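Local coordinates for conjugal transfer protein (Escherichia coli, PDB 5I97) that probably acts as a VirB8-like inner-membrane component of a plasmid-encoded type IV secretion system that serves conjugal DNA transfer, here represented by its soluble domain, at residues T19-D30 and M130-A138; W33-R41 and A55-V64. All coordinates share one frame; numbering follows the deposited sequence.

Contact 1 of 2, residues T19-D30 and M130-A138; sequences TRDQTSYGDEID and MGYEYKSLA
Two tyrosines of the strand end, Tyr-132 and Tyr-134, converge on the carboxylate of Asp-30 in the first turn of helix 27-42. Tyr-134 OH donates a hydrogen bond to Asp-30 OD1 at 2.7 Å, and Tyr-132 OH donates one to Asp-30 OD2 at 2.8 Å. Each oxygen has a second donor on the opposite face of its plane, Tyr-25 N for OD1 and Ser-24 OG for OD2, so four bonds grip the buried group and fix its rotation. Ser-24 OG in turn accepts from Gly-26 N, an ST turn just ahead of the helix. An alanine in place of Asp-30 would probably leave both tyrosine hydroxyls, Ser-24 OG and Tyr-25 N without the carboxylate they share. Tyr-25 sets its edge on the face of Tyr-134 in a T-shaped stack, planes at 75°, with CD2 over the ring centre and 3.3 Å from Tyr-134 CE2. The extended arm ahead of the helix makes a single antiparallel bridge with the end of strand 124-134, part of the four-stranded sheet in this NTF2-clan, VirB8-family domain: Gln-22 and Tyr-134 form a hydrogen-bonded pair, Gln-22 N lying 2.9 Å from Tyr-134 O. Beyond it the contact thins toward solvent. There Asp-21, its CG beside the backbone N (chi1 -66°), which swings OD1 across to Ser-136, takes Ser-136 N on OD1 at 3.0 Å and a weak bond from Ser-136 OG. Asp-21 OD2 stays 4.5 Å from Lys-135 NZ, too far for a salt bridge, while Ser-136 CB rests against Arg-20 N at 3.3 Å.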
ATOM      1  N   THR A  19      28.808   4.698  17.404  1.00 40.95           N
ATOM      2  CA  THR A  19      29.650   4.037  18.398  1.00 41.99           C
ATOM      3  C   THR A  19      31.116   3.935  17.961  1.00 39.53           C
ATOM      4  O   THR A  19      31.994   3.670  18.789  1.00 43.73           O
ATOM      5  CB  THR A  19      29.127   2.617  18.725  1.00 45.25           C
ATOM      6  OG1 THR A  19      29.559   2.229  20.036  1.00 48.56           O
ATOM      7  CG2 THR A  19      29.633   1.603  17.713  1.00 45.64           C
ATOM      8  N   ARG A  20      31.391   4.161  16.675  1.00 48.01           N
ATOM      9  CA  ARG A  20      32.766   4.100  16.180  1.00 35.67           C
ATOM     10  C   ARG A  20      32.944   4.798  14.832  1.00 35.17           C
ATOM     11  O   ARG A  20      32.095   4.699  13.948  1.00 34.24           O
ATOM     12  CB  ARG A  20      33.216   2.631  16.083  1.00 36.17           C
ATOM     13  CG  ARG A  20      34.723   2.399  15.864  1.00 37.26           C
ATOM     14  CD  ARG A  20      35.077   0.910  16.022  1.00 37.91           C
ATOM     15  NE  ARG A  20      36.473   0.606  15.713  1.00 38.99           N
ATOM     16  CZ  ARG A  20      36.917   0.213  14.521  1.00 39.00           C
ATOM     17  NH1 ARG A  20      36.072   0.053  13.513  1.00 37.99           N
ATOM     18  NH2 ARG A  20      38.207  -0.035  14.339  1.00 40.11           N
ATOM     19  N   ASP A  21      34.074   5.472  14.665  1.00 35.86           N
ATOM     20  CA  ASP A  21      34.408   6.094  13.393  1.00 35.61           C
ATOM     21  C   ASP A  21      34.863   5.052  12.390  1.00 35.74           C
ATOM     22  O   ASP A  21      35.977   4.536  12.460  1.00 36.70           O
ATOM     23  CB  ASP A  21      35.504   7.142  13.548  1.00 36.43           C
ATOM     24  CG  ASP A  21      35.066   8.319  14.373  1.00 36.35           C
ATOM     25  OD1 ASP A  21      33.842   8.478  14.546  1.00 35.50           O
ATOM     26  OD2 ASP A  21      35.943   9.078  14.847  1.00 38.56           O
ATOM     27  N   GLN A  22      33.963   4.754  11.463  1.00 34.82           N
ATOM     28  CA  GLN A  22      34.165   3.840  10.331  1.00 34.81           C
ATOM     29  C   GLN A  22      33.593   4.291   9.017  1.00 34.03           C
ATOM     30  O   GLN A  22      32.469   4.753   8.951  1.00 33.13           O
ATOM     31  CB  GLN A  22      33.501   2.492  10.588  1.00 34.58           C
ATOM     32  CG  GLN A  22      34.230   1.323  11.063  1.00 35.49           C
ATOM     33  CD  GLN A  22      33.340   0.479  11.916  1.00 35.23           C
ATOM     34  OE1 GLN A  22      32.402   0.986  12.461  1.00 40.67           O
ATOM     35  NE2 GLN A  22      33.480  -0.836  11.828  1.00 45.83           N
ATOM     36  N   THR A  23      34.339   4.051   7.954  1.00 34.45           N
ATOM     37  CA  THR A  23      33.819   4.255   6.630  1.00 33.84           C
ATOM     38  C   THR A  23      32.757   3.210   6.277  1.00 33.14           C
ATOM     39  O   THR A  23      31.691   3.566   5.784  1.00 32.25           O
ATOM     40  CB  THR A  23      34.936   4.229   5.602  1.00 34.63           C
ATOM     41  OG1 THR A  23      35.844   5.301   5.876  1.00 35.25           O
ATOM     42  CG2 THR A  23      34.369   4.411   4.207  1.00 34.07           C
ATOM     43  N   SER A  24      33.021   1.937   6.572  1.00 33.59           N
ATOM     44  CA  SER A  24      32.085   0.881   6.200  1.00 33.06           C
ATOM     45  C   SER A  24      31.835  -0.124   7.307  1.00 33.25           C
ATOM     46  O   SER A  24      32.602  -0.235   8.250  1.00 34.00           O
ATOM     47  CB  SER A  24      32.578   0.141   4.952  1.00 33.50           C
ATOM     48  OG  SER A  24      31.812  -1.026   4.725  1.00 33.20           O
ATOM     49  N   TYR A  25      30.747  -0.861   7.161  1.00 32.62           N
ATOM     50  CA  TYR A  25      30.375  -1.931   8.071  1.00 32.79           C
ATOM     51  C   TYR A  25      30.124  -3.219   7.308  1.00 32.89           C
ATOM     52  O   TYR A  25      29.541  -4.153   7.843  1.00 32.88           O
ATOM     53  CB  TYR A  25      29.118  -1.570   8.858  1.00 31.96           C
ATOM     54  CG  TYR A  25      29.360  -1.045  10.243  1.00 32.29           C
ATOM     55  CD1 TYR A  25      29.628  -1.912  11.299  1.00 32.99           C
ATOM     56  CD2 TYR A  25      29.318   0.316  10.508  1.00 32.00           C
ATOM     57  CE1 TYR A  25      29.851  -1.433  12.575  1.00 33.39           C
ATOM     58  CE2 TYR A  25      29.534   0.803  11.781  1.00 32.39           C
ATOM     59  CZ  TYR A  25      29.797  -0.077  12.813  1.00 33.09           C
ATOM     60  OH  TYR A  25      30.022   0.408  14.084  1.00 33.57           O
ATOM     61  N   GLY A  26      30.519  -3.260   6.047  1.00 33.03           N
ATOM     62  CA  GLY A  26      30.222  -4.432   5.257  1.00 33.14           C
ATOM     63  C   GLY A  26      29.034  -4.206   4.337  1.00 32.14           C
ATOM     64  O   GLY A  26      28.217  -3.297   4.551  1.00 31.28           O
ATOM     65  N   ASP A  27      28.949  -5.037   3.306  1.00 32.34           N
ATOM     66  CA  ASP A  27      27.946  -4.879   2.271  1.00 31.57           C
ATOM     67  C   ASP A  27      26.518  -4.811   2.795  1.00 30.59           C
ATOM     68  O   ASP A  27      25.783  -3.886   2.467  1.00 29.80           O
ATOM     69  CB  ASP A  27      28.033  -6.029   1.273  1.00 32.09           C
ATOM     70  CG  ASP A  27      29.081  -5.805   0.223  1.00 32.81           C
ATOM     71  OD1 ASP A  27      29.794  -4.788   0.303  1.00 32.94           O
ATOM     72  OD2 ASP A  27      29.202  -6.654  -0.684  1.00 37.04           O
ATOM     73  N   GLU A  28      26.130  -5.785   3.605  1.00 30.72           N
ATOM     74  CA  GLU A  28      24.737  -5.931   3.971  1.00 29.92           C
ATOM     75  C   GLU A  28      24.234  -4.823   4.879  1.00 29.28           C
ATOM     76  O   GLU A  28      23.108  -4.336   4.713  1.00 28.45           O
ATOM     77  CB  GLU A  28      24.521  -7.282   4.646  1.00 30.38           C
ATOM     78  CG  GLU A  28      24.899  -8.474   3.779  1.00 37.06           C
ATOM     79  CD  GLU A  28      26.388  -8.790   3.815  1.00 48.71           C
ATOM     80  OE1 GLU A  28      27.086  -8.356   4.759  1.00 49.69           O
ATOM     81  OE2 GLU A  28      26.862  -9.479   2.890  1.00 56.96           O
ATOM     82  N   ILE A  29      25.083  -4.410   5.813  1.00 29.75           N
ATOM     83  CA  ILE A  29      24.746  -3.351   6.744  1.00 29.33           C
ATOM     84  C   ILE A  29      24.768  -1.983   6.072  1.00 28.86           C
ATOM     85  O   ILE A  29      23.862  -1.178   6.286  1.00 28.16           O
ATOM     86  CB  ILE A  29      25.696  -3.350   7.946  1.00 30.10           C
ATOM     87  CG1 ILE A  29      25.622  -4.691   8.678  1.00 30.64           C
ATOM     88  CG2 ILE A  29      25.363  -2.198   8.875  1.00 29.75           C
ATOM     89  CD1 ILE A  29      26.583  -4.813   9.849  1.00 31.54           C
ATOM     90  N   ASP A  30      25.798  -1.723   5.272  1.00 29.31           N
ATOM     91  CA  ASP A  30      25.899  -0.482   4.512  1.00 29.01           C
ATOM     92  C   ASP A  30      24.662  -0.300   3.633  1.00 28.17           C
ATOM     93  O   ASP A  30      24.059   0.763   3.611  1.00 27.62           O
ATOM     94  CB  ASP A  30      27.141  -0.467   3.631  1.00 29.73           C
ATOM     95  CG  ASP A  30      28.405  -0.215   4.403  1.00 30.54           C
ATOM     96  OD1 ASP A  30      28.355  -0.214   5.645  1.00 30.61           O
ATOM     97  OD2 ASP A  30      29.456  -0.021   3.759  1.00 31.19           O
ATOM     98  N   MET A 130      25.845   8.658  -3.579  1.00 28.58           N
ATOM     99  CA  MET A 130      25.915   9.002  -2.170  1.00 28.41           C
ATOM    100  C   MET A 130      27.310   8.826  -1.600  1.00 29.16           C
ATOM    101  O   MET A 130      28.023   7.895  -1.959  1.00 29.64           O
ATOM    102  CB  MET A 130      24.929   8.142  -1.384  1.00 27.71           C
ATOM    103  CG  MET A 130      23.566   8.014  -2.040  1.00 27.03           C
ATOM    104  SD  MET A 130      22.493   6.888  -1.154  1.00 26.35           S
ATOM    105  CE  MET A 130      22.452   7.648   0.467  1.00 26.22           C
ATOM    106  N   GLY A 131      27.693   9.725  -0.704  1.00 29.34           N
ATOM    107  CA  GLY A 131      28.890   9.547   0.097  1.00 30.02           C
ATOM    108  C   GLY A 131      28.446   9.221   1.508  1.00 29.64           C
ATOM    109  O   GLY A 131      27.475   9.791   1.988  1.00 29.06           O
ATOM    110  N   TYR A 132      29.104   8.268   2.156  1.00 30.02           N
ATOM    111  CA  TYR A 132      28.713   7.893   3.502  1.00 29.78           C
ATOM    112  C   TYR A 132      29.893   7.478   4.384  1.00 30.59           C
ATOM    113  O   TYR A 132      31.013   7.284   3.914  1.00 31.34           O
ATOM    114  CB  TYR A 132      27.682   6.769   3.458  1.00 29.14           C
ATOM    115  CG  TYR A 132      28.227   5.450   2.985  1.00 29.53           C
ATOM    116  CD1 TYR A 132      28.347   5.176   1.638  1.00 29.63           C
ATOM    117  CD2 TYR A 132      28.629   4.476   3.890  1.00 29.90           C
ATOM    118  CE1 TYR A 132      28.850   3.974   1.202  1.00 30.09           C
ATOM    119  CE2 TYR A 132      29.128   3.280   3.467  1.00 30.35           C
ATOM    120  CZ  TYR A 132      29.239   3.029   2.125  1.00 30.45           C
ATOM    121  OH  TYR A 132      29.737   1.819   1.693  1.00 31.00           O
ATOM    122  N   GLU A 133      29.643   7.507   5.690  1.00 30.50           N
ATOM    123  CA  GLU A 133      30.626   7.161   6.710  1.00 31.28           C
ATOM    124  C   GLU A 133      29.899   6.893   8.024  1.00 30.99           C
ATOM    125  O   GLU A 133      28.733   7.259   8.170  1.00 30.21           O
ATOM    126  CB  GLU A 133      31.641   8.292   6.886  1.00 31.98           C
ATOM    127  CG  GLU A 133      31.030   9.610   7.331  1.00 31.61           C
ATOM    128  CD  GLU A 133      32.071  10.685   7.566  1.00 33.73           C
ATOM    129  OE1 GLU A 133      33.160  10.604   6.959  1.00 33.05           O
ATOM    130  OE2 GLU A 133      31.803  11.611   8.360  1.00 35.72           O
ATOM    131  N   TYR A 134      30.576   6.269   8.984  1.00 31.68           N
ATOM    132  CA  TYR A 134      29.987   6.101  10.301  1.00 31.59           C
ATOM    133  C   TYR A 134      30.792   6.928  11.294  1.00 32.35           C
ATOM    134  O   TYR A 134      32.018   6.927  11.256  1.00 33.18           O
ATOM    135  CB  TYR A 134      29.934   4.634  10.695  1.00 31.77           C
ATOM    136  CG  TYR A 134      29.084   3.760   9.792  1.00 31.09           C
ATOM    137  CD1 TYR A 134      29.568   3.307   8.573  1.00 31.20           C
ATOM    138  CD2 TYR A 134      27.827   3.335  10.188  1.00 30.44           C
ATOM    139  CE1 TYR A 134      28.812   2.484   7.766  1.00 30.68           C
ATOM    140  CE2 TYR A 134      27.064   2.512   9.386  1.00 29.89           C
ATOM    141  CZ  TYR A 134      27.566   2.082   8.177  1.00 30.01           C
ATOM    142  OH  TYR A 134      26.818   1.258   7.364  1.00 29.55           O
ATOM    143  N   LYS A 135      30.097   7.653  12.163  1.00 32.13           N
ATOM    144  CA  LYS A 135      30.744   8.461  13.187  1.00 32.88           C
ATOM    145  C   LYS A 135      30.172   8.230  14.566  1.00 33.65           C
ATOM    146  O   LYS A 135      28.966   8.329  14.770  1.00 37.60           O
ATOM    147  CB  LYS A 135      30.618   9.950  12.858  1.00 32.74           C
ATOM    148  CG  LYS A 135      31.363  10.426  11.635  1.00 32.88           C
ATOM    149  CD  LYS A 135      32.861  10.473  11.896  1.00 35.67           C
ATOM    150  CE  LYS A 135      33.622  11.073  10.724  1.00 42.36           C
ATOM    151  NZ  LYS A 135      35.100  11.021  10.922  1.00 48.70           N
ATOM    152  N   SER A 136      31.037   7.891  15.508  1.00 33.94           N
ATOM    153  CA  SER A 136      30.654   7.962  16.905  1.00 39.45           C
ATOM    154  C   SER A 136      30.576   9.427  17.321  1.00 38.15           C
ATOM    155  O   SER A 136      31.591  10.136  17.326  1.00 36.57           O
ATOM    156  CB  SER A 136      31.653   7.216  17.782  1.00 44.71           C
ATOM    157  OG  SER A 136      32.900   7.887  17.784  1.00 48.13           O
ATOM    158  N   LEU A 137      29.381   9.891  17.653  1.00 39.08           N
ATOM    159  CA  LEU A 137      29.244  11.237  18.173  1.00 42.99           C
ATOM    160  C   LEU A 137      28.415  11.191  19.435  1.00 48.04           C
ATOM    161  O   LEU A 137      27.805  10.163  19.739  1.00 47.63           O
ATOM    162  CB  LEU A 137      28.595  12.166  17.152  1.00 40.13           C
ATOM    163  CG  LEU A 137      29.313  12.368  15.818  1.00 35.58           C
ATOM    164  CD1 LEU A 137      28.329  12.864  14.796  1.00 32.35           C
ATOM    165  CD2 LEU A 137      30.500  13.320  15.951  1.00 37.45           C
ATOM    166  N   ALA A 138      28.420  12.287  20.185  1.00 46.64           N
ATOM    167  CA  ALA A 138      27.586  12.368  21.367  1.00 48.09           C
ATOM    168  C   ALA A 138      26.148  12.139  20.934  1.00 44.10           C
ATOM    169  O   ALA A 138      25.579  12.951  20.207  1.00 44.73           O
ATOM    170  CB  ALA A 138      27.745  13.716  22.053  1.00 52.12           C
TER

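Contact 2 of 2, residues W33-R41 and A55-V64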
ATOM      1  N   TRP A  33      21.421   0.854   5.655  1.00 26.39           N
ATOM      2  CA  TRP A  33      21.316   2.261   6.012  1.00 26.18           C
ATOM      3  C   TRP A  33      21.182   3.137   4.779  1.00 25.87           C
ATOM      4  O   TRP A  33      20.425   4.099   4.787  1.00 25.44           O
ATOM      5  CB  TRP A  33      22.524   2.712   6.843  1.00 26.84           C
ATOM      6  CG  TRP A  33      22.642   1.966   8.123  1.00 27.23           C
ATOM      7  CD1 TRP A  33      23.576   1.030   8.436  1.00 27.93           C
ATOM      8  CD2 TRP A  33      21.788   2.082   9.271  1.00 27.04           C
ATOM      9  NE1 TRP A  33      23.358   0.553   9.700  1.00 28.18           N
ATOM     10  CE2 TRP A  33      22.266   1.184  10.236  1.00 27.66           C
ATOM     11  CE3 TRP A  33      20.667   2.859   9.573  1.00 26.50           C
ATOM     12  CZ2 TRP A  33      21.667   1.043  11.488  1.00 27.94           C
ATOM     13  CZ3 TRP A  33      20.073   2.716  10.811  1.00 26.60           C
ATOM     14  CH2 TRP A  33      20.573   1.818  11.753  1.00 27.22           C
ATOM     15  N   LEU A  34      21.886   2.792   3.712  1.00 26.17           N
ATOM     16  CA  LEU A  34      21.815   3.608   2.515  1.00 26.00           C
ATOM     17  C   LEU A  34      20.421   3.558   1.887  1.00 25.32           C
ATOM     18  O   LEU A  34      19.897   4.583   1.469  1.00 25.02           O
ATOM     19  CB  LEU A  34      22.862   3.172   1.507  1.00 26.58           C
ATOM     20  CG  LEU A  34      24.283   3.575   1.878  1.00 27.31           C
ATOM     21  CD1 LEU A  34      25.278   2.633   1.219  1.00 28.00           C
ATOM     22  CD2 LEU A  34      24.566   5.017   1.526  1.00 27.35           C
ATOM     23  N   THR A  35      19.821   2.372   1.831  1.00 25.16           N
ATOM     24  CA  THR A  35      18.494   2.251   1.266  1.00 24.59           C
ATOM     25  C   THR A  35      17.462   2.899   2.201  1.00 24.11           C
ATOM     26  O   THR A  35      16.499   3.492   1.734  1.00 23.68           O
ATOM     27  CB  THR A  35      18.104   0.773   0.955  1.00 24.62           C
ATOM     28  OG1 THR A  35      18.289  -0.039   2.111  1.00 24.84           O
ATOM     29  CG2 THR A  35      18.940   0.215  -0.178  1.00 25.12           C
ATOM     30  N   GLN A  36      17.663   2.774   3.510  1.00 24.26           N
ATOM     31  CA  GLN A  36      16.794   3.432   4.489  1.00 23.96           C
ATOM     32  C   GLN A  36      16.811   4.932   4.317  1.00 23.88           C
ATOM     33  O   GLN A  36      15.790   5.592   4.429  1.00 23.53           O
ATOM     34  CB  GLN A  36      17.238   3.111   5.919  1.00 24.33           C
ATOM     35  CG  GLN A  36      16.872   1.741   6.394  1.00 24.40           C
ATOM     36  CD  GLN A  36      15.394   1.601   6.572  1.00 23.92           C
ATOM     37  OE1 GLN A  36      14.749   0.850   5.856  1.00 23.68           O
ATOM     38  NE2 GLN A  36      14.845   2.315   7.547  1.00 26.14           N
ATOM     39  N   TYR A  37      17.987   5.461   4.037  1.00 24.29           N
ATOM     40  CA  TYR A  37      18.150   6.887   3.882  1.00 24.35           C
ATOM     41  C   TYR A  37      17.370   7.364   2.668  1.00 24.00           C
ATOM     42  O   TYR A  37      16.635   8.341   2.754  1.00 23.80           O
ATOM     43  CB  TYR A  37      19.624   7.249   3.766  1.00 24.95           C
ATOM     44  CG  TYR A  37      19.904   8.728   3.717  1.00 25.14           C
ATOM     45  CD1 TYR A  37      20.079   9.463   4.882  1.00 25.37           C
ATOM     46  CD2 TYR A  37      19.988   9.398   2.503  1.00 25.17           C
ATOM     47  CE1 TYR A  37      20.342  10.824   4.840  1.00 25.63           C
ATOM     48  CE2 TYR A  37      20.255  10.754   2.451  1.00 25.43           C
ATOM     49  CZ  TYR A  37      20.429  11.463   3.619  1.00 25.66           C
ATOM     50  OH  TYR A  37      20.688  12.809   3.560  1.00 25.99           O
ATOM     51  N   VAL A  38      17.542   6.675   1.546  1.00 24.01           N
ATOM     52  CA  VAL A  38      16.844   7.026   0.326  1.00 23.78           C
ATOM     53  C   VAL A  38      15.340   6.904   0.510  1.00 23.24           C
ATOM     54  O   VAL A  38      14.581   7.750   0.066  1.00 23.06           O
ATOM     55  CB  VAL A  38      17.290   6.146  -0.849  1.00 23.98           C
ATOM     56  CG1 VAL A  38      16.371   6.350  -2.063  1.00 23.75           C
ATOM     57  CG2 VAL A  38      18.740   6.420  -1.191  1.00 24.60           C
ATOM     58  N   ILE A  39      14.905   5.850   1.175  1.00 23.06           N
ATOM     59  CA  ILE A  39      13.489   5.673   1.414  1.00 22.63           C
ATOM     60  C   ILE A  39      12.921   6.792   2.292  1.00 22.53           C
ATOM     61  O   ILE A  39      11.853   7.324   2.002  1.00 22.28           O
ATOM     62  CB  ILE A  39      13.216   4.302   2.028  1.00 22.57           C
ATOM     63  CG1 ILE A  39      13.424   3.218   0.969  1.00 22.66           C
ATOM     64  CG2 ILE A  39      11.797   4.214   2.532  1.00 22.76           C
ATOM     65  CD1 ILE A  39      13.437   1.811   1.519  1.00 22.78           C
ATOM     66  N   HIS A  40      13.646   7.162   3.349  1.00 22.82           N
ATOM     67  CA  HIS A  40      13.206   8.225   4.240  1.00 22.86           C
ATOM     68  C   HIS A  40      13.150   9.563   3.514  1.00 22.92           C
ATOM     69  O   HIS A  40      12.241  10.357   3.736  1.00 22.84           O
ATOM     70  CB  HIS A  40      14.145   8.364   5.440  1.00 23.27           C
ATOM     71  CG  HIS A  40      13.908   7.381   6.541  1.00 23.62           C
ATOM     72  ND1 HIS A  40      12.668   7.168   7.104  1.00 24.84           N
ATOM     73  CD2 HIS A  40      14.764   6.567   7.206  1.00 25.30           C
ATOM     74  CE1 HIS A  40      12.769   6.263   8.061  1.00 26.11           C
ATOM     75  NE2 HIS A  40      14.032   5.884   8.143  1.00 24.41           N
ATOM     76  N   ARG A  41      14.133   9.808   2.654  1.00 23.16           N
ATOM     77  CA  ARG A  41      14.300  11.119   2.045  1.00 23.38           C
ATOM     78  C   ARG A  41      13.459  11.330   0.788  1.00 23.17           C
ATOM     79  O   ARG A  41      12.947  12.421   0.565  1.00 23.26           O
ATOM     80  CB  ARG A  41      15.775  11.357   1.729  1.00 23.85           C
ATOM     81  CG  ARG A  41      16.048  12.642   1.010  1.00 24.18           C
ATOM     82  CD  ARG A  41      17.467  13.104   1.189  1.00 24.75           C
ATOM     83  NE  ARG A  41      17.705  14.340   0.455  1.00 25.13           N
ATOM     84  CZ  ARG A  41      18.754  15.133   0.627  1.00 25.71           C
ATOM     85  NH1 ARG A  41      19.678  14.841   1.533  1.00 25.97           N
ATOM     86  NH2 ARG A  41      18.874  16.227  -0.102  1.00 26.09           N
ATOM     87  N   ALA A  55      14.793  11.325  10.798  1.00 25.06           N
ATOM     88  CA  ALA A  55      15.764  10.313  10.403  1.00 25.05           C
ATOM     89  C   ALA A  55      16.825  10.850   9.446  1.00 25.18           C
ATOM     90  O   ALA A  55      18.021  10.602   9.642  1.00 30.22           O
ATOM     91  CB  ALA A  55      15.055   9.126   9.781  1.00 24.52           C
ATOM     92  N   VAL A  56      16.403  11.574   8.416  1.00 24.91           N
ATOM     93  CA  VAL A  56      17.344  12.137   7.457  1.00 25.11           C
ATOM     94  C   VAL A  56      18.311  13.094   8.130  1.00 25.76           C
ATOM     95  O   VAL A  56      19.503  13.099   7.818  1.00 26.13           O
ATOM     96  CB  VAL A  56      16.618  12.867   6.321  1.00 24.82           C
ATOM     97  CG1 VAL A  56      17.600  13.612   5.431  1.00 25.17           C
ATOM     98  CG2 VAL A  56      15.786  11.884   5.524  1.00 24.25           C
ATOM     99  N   GLY A  57      17.796  13.880   9.073  1.00 25.98           N
ATOM    100  CA  GLY A  57      18.615  14.811   9.826  1.00 26.68           C
ATOM    101  C   GLY A  57      19.699  14.127  10.640  1.00 27.12           C
ATOM    102  O   GLY A  57      20.836  14.584  10.673  1.00 27.67           O
ATOM    103  N   LEU A  58      19.348  13.031  11.303  1.00 26.96           N
ATOM    104  CA  LEU A  58      20.309  12.306  12.125  1.00 27.45           C
ATOM    105  C   LEU A  58      21.336  11.562  11.279  1.00 27.47           C
ATOM    106  O   LEU A  58      22.429  11.286  11.739  1.00 28.04           O
ATOM    107  CB  LEU A  58      19.598  11.317  13.048  1.00 27.34           C
ATOM    108  CG  LEU A  58      18.641  11.909  14.079  1.00 27.50           C
ATOM    109  CD1 LEU A  58      17.935  10.802  14.835  1.00 28.67           C
ATOM    110  CD2 LEU A  58      19.402  12.814  15.040  1.00 28.33           C
ATOM    111  N   MET A  59      20.979  11.258  10.036  1.00 26.92           N
ATOM    112  CA  MET A  59      21.832  10.465   9.174  1.00 26.96           C
ATOM    113  C   MET A  59      22.527  11.310   8.130  1.00 27.15           C
ATOM    114  O   MET A  59      22.913  10.802   7.086  1.00 27.08           O
ATOM    115  CB  MET A  59      21.026   9.365   8.490  1.00 26.35           C
ATOM    116  CG  MET A  59      20.419   8.366   9.442  1.00 26.24           C
ATOM    117  SD  MET A  59      19.313   7.258   8.574  1.00 25.53           S
ATOM    118  CE  MET A  59      18.557   6.419   9.956  1.00 35.04           C
ATOM    119  N   SER A  60      22.690  12.597   8.407  1.00 27.48           N
ATOM    120  CA  SER A  60      23.325  13.482   7.446  1.00 27.75           C
ATOM    121  C   SER A  60      24.373  14.328   8.145  1.00 28.56           C
ATOM    122  O   SER A  60      24.232  14.639   9.318  1.00 28.81           O
ATOM    123  CB  SER A  60      22.299  14.412   6.773  1.00 27.37           C
ATOM    124  OG  SER A  60      21.162  13.729   6.272  1.00 26.65           O
ATOM    125  N   THR A  61      25.409  14.718   7.413  1.00 29.03           N
ATOM    126  CA  THR A  61      26.292  15.764   7.870  1.00 29.81           C
ATOM    127  C   THR A  61      25.485  17.060   7.849  1.00 29.74           C
ATOM    128  O   THR A  61      24.502  17.170   7.118  1.00 31.79           O
ATOM    129  CB  THR A  61      27.550  15.905   6.995  1.00 30.39           C
ATOM    130  OG1 THR A  61      27.168  16.184   5.647  1.00 30.07           O
ATOM    131  CG2 THR A  61      28.390  14.629   7.031  1.00 30.59           C
ATOM    132  N   PRO A  62      25.874  18.037   8.672  1.00 30.39           N
ATOM    133  CA  PRO A  62      25.088  19.275   8.699  1.00 30.43           C
ATOM    134  C   PRO A  62      24.938  19.943   7.329  1.00 30.34           C
ATOM    135  O   PRO A  62      23.900  20.551   7.061  1.00 30.05           O
ATOM    136  CB  PRO A  62      25.889  20.164   9.654  1.00 31.35           C
ATOM    137  CG  PRO A  62      26.569  19.203  10.568  1.00 31.58           C
ATOM    138  CD  PRO A  62      26.872  17.977   9.756  1.00 31.13           C
ATOM    139  N   ASN A  63      25.938  19.810   6.466  1.00 30.65           N
ATOM    140  CA  ASN A  63      25.847  20.370   5.121  1.00 30.66           C
ATOM    141  C   ASN A  63      24.771  19.673   4.307  1.00 29.80           C
ATOM    142  O   ASN A  63      23.936  20.320   3.692  1.00 29.61           O
ATOM    143  CB  ASN A  63      27.187  20.271   4.402  1.00 33.50           C
ATOM    144  CG  ASN A  63      28.283  21.036   5.119  1.00 41.53           C
ATOM    145  OD1 ASN A  63      29.333  20.478   5.460  1.00 45.78           O
ATOM    146  ND2 ASN A  63      28.041  22.317   5.369  1.00 41.91           N
ATOM    147  N   VAL A  64      24.792  18.347   4.318  1.00 30.03           N
ATOM    148  CA  VAL A  64      23.794  17.551   3.610  1.00 28.57           C
ATOM    149  C   VAL A  64      22.408  17.791   4.212  1.00 28.05           C
ATOM    150  O   VAL A  64      21.425  17.903   3.499  1.00 27.63           O
ATOM    151  CB  VAL A  64      24.150  16.048   3.672  1.00 28.31           C
ATOM    152  CG1 VAL A  64      22.982  15.180   3.231  1.00 27.51           C
ATOM    153  CG2 VAL A  64      25.403  15.757   2.840  1.00 28.84           C
TER
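Tyr-37 reaches from helix 27-42 to the turn after helix 49-58, where its OH donates to Ser-60 OG at 2.9 Å, the serine oxygen lying at the ring edge and in its plane. With CG anti to the backbone N (chi1 -175°), the ring leaves its helix and runs antiparallel alongside the Met-59 side chain, CD1 meeting Met-59 CB at 3.7 Å. Val-56 CG1 and Val-64 CG1 close around the hydroxyl, the latter 3.3 Å from Tyr-37 OH. On the next turn the His-40 ring takes Ala-55 CB over its centre, a CH-pi contact 3.7 Å from the centroid, and at the other end Met-59 CE approaches Trp-33 CZ3 at 4.1 Å. A second shell positions these groups: Arg-41, extended from CG to NE, brings NH1 to Tyr-37 OH at 3.0 Å with the oxygen in the guanidinium plane, and Asp-52 holds His-40 ND1. Farther out, Tyr-156 meets the Tyr-37 ring edge-to-face, and the backbone of Val-153 hydrogen-bonds with those of Met-59 and Thr-61. Helix 27-42 packs between the turn joining helices 49-58 and 62-69 and the sheet, where Leu-34 meets Met-130 and Tyr-132 of strand 124-134, Phe-151 of strand 151-160 and Leu-97 of strand 86-98.

Overall arrangement
Helix 27-42 serves both contacts: its N-terminal turn carries the carboxylate of contact 1, and its later turns supply the side chains of contact 2. The two centres lie about 12 Å apart. Contact 2 is buried, its centre about 4 Å from the centre of the chain, while the centre of contact 1, which includes the N-terminal arm, is about 15 Å from that point. They touch directly where Tyr-134 OH comes 3.4 Å from Trp-33 CD1 and where Met-130 CE packs on Leu-34 CD2 at 3.5 Å and on Tyr-37 CD2 at 3.6 Å. Along the sequence, both segments of contact 2 fall between those of contact 1. Phe-151 joins the two as well, its ring meeting both Tyr-134 and Trp-33.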